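Local coordinates for triggering receptor expressed on myeloid cells 1 (Mus musculus, PDB 1U9K), which amplifies inflammatory responses as a cell-surface immune receptor signalling through the adapter TYROBP/DAP12, here represented by its extracellular V-type immunoglobulin domain, at residues R37-D40 and G41-P44. Sequence-based numbering, arbitrary orientation.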
# COMPACT_ATOMS: atom_id res chain seq x y z
N ARG A 37 1.89 -7.28 0.16
CA ARG A 37 1.88 -8.16 -0.96
C ARG A 37 1.13 -9.43 -0.55
O ARG A 37 1.13 -9.83 0.62
CB ARG A 37 3.29 -8.45 -1.40
CG ARG A 37 3.44 -9.26 -2.64
CD ARG A 37 4.90 -9.30 -3.07
NE ARG A 37 5.03 -9.91 -4.38
CZ ARG A 37 6.19 -10.06 -5.02
NH1 ARG A 37 7.33 -9.63 -4.48
NH2 ARG A 37 6.21 -10.62 -6.19
N LEU A 38 0.45 -10.02 -1.52
CA LEU A 38 -0.36 -11.21 -1.26
C LEU A 38 0.14 -12.38 -2.09
O LEU A 38 -0.43 -12.69 -3.13
CB LEU A 38 -1.82 -10.92 -1.59
CG LEU A 38 -2.49 -9.75 -0.86
CD1 LEU A 38 -3.91 -9.35 -1.39
CD2 LEU A 38 -2.56 -10.00 0.58
N PRO A 39 1.18 -13.07 -1.62
CA PRO A 39 1.62 -14.28 -2.30
C PRO A 39 0.54 -15.37 -2.21
O PRO A 39 -0.15 -15.51 -1.20
CB PRO A 39 2.96 -14.59 -1.63
CG PRO A 39 2.82 -14.04 -0.25
CD PRO A 39 1.86 -12.88 -0.36
N ASP A 40 0.43 -16.09 -3.29
CA ASP A 40 -0.48 -17.20 -3.42
C ASP A 40 -0.22 -18.25 -2.38
O ASP A 40 0.86 -18.79 -2.33
CB ASP A 40 -0.32 -17.80 -4.81
CG ASP A 40 -1.33 -18.86 -5.11
OD1 ASP A 40 -2.42 -18.80 -4.52
OD2 ASP A 40 -1.11 -19.77 -5.94
N GLY A 41 -1.23 -18.52 -1.54
CA GLY A 41 -1.22 -19.65 -0.64
C GLY A 41 -0.38 -19.39 0.60
O GLY A 41 -0.01 -20.34 1.28
N LYS A 42 -0.05 -18.13 0.82
CA LYS A 42 0.80 -17.67 1.96
C LYS A 42 0.17 -16.54 2.71
O LYS A 42 -0.77 -15.96 2.25
CB LYS A 42 2.17 -17.20 1.40
CG LYS A 42 3.02 -18.39 0.93
CD LYS A 42 4.41 -17.94 0.54
CE LYS A 42 5.20 -19.11 -0.04
NZ LYS A 42 5.16 -20.29 0.88
N GLU A 43 0.70 -16.18 3.88
CA GLU A 43 0.18 -15.04 4.60
C GLU A 43 0.58 -13.77 3.88
O GLU A 43 1.58 -13.79 3.18
CB GLU A 43 0.73 -15.02 6.04
CG GLU A 43 0.07 -16.07 6.91
CD GLU A 43 -1.43 -15.85 7.06
OE1 GLU A 43 -1.91 -14.71 7.33
OE2 GLU A 43 -2.16 -16.84 6.88
N PRO A 44 -0.25 -12.73 3.94
CA PRO A 44 0.12 -11.40 3.45
C PRO A 44 1.49 -11.00 4.02
O PRO A 44 1.80 -11.31 5.21
CB PRO A 44 -0.95 -10.49 4.05
CG PRO A 44 -2.15 -11.40 4.21
CD PRO A 44 -1.58 -12.70 4.57
O HOH W 1 -1.35 -13.81 0.57
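K42 CB approaches the puckered P39 ring from one face, displaced outward past its CB–CG edge, and comes within 3.6 Å of P39 CG; the two side chains run at about a right angle. E43 O lies on the same side but beyond the CG–CD edge, 3.7 Å from both P39 CG and CD. The P44 ring is met by L38, whose CD2 comes from one face, offset past the CB–CG edge, 3.9 Å from P44 CB and equally close to CG. With CG of L38 anti to its carbonyl carbon (chi1 -57°), the leucine end swings nearer to that ring, while both L38 and P44 also touch R92 of strand 89-96. The backbone turns back on itself: K42 N donates a weak hydrogen bond to P39 O (3.3 Å). A water that donates to P39 O and K42 O links the two arms a second time. Closer to the strands, P44 CA makes a CH···O contact with R37 O at 3.4 Å. At the bend G41 has a positive phi of 79°, a conformation that favours glycine. This is a type II beta turn, P39 to K42, at the tip of the C–C′ loop joining strands 32-37 and 45-49 of a V-set immunoglobulin domain.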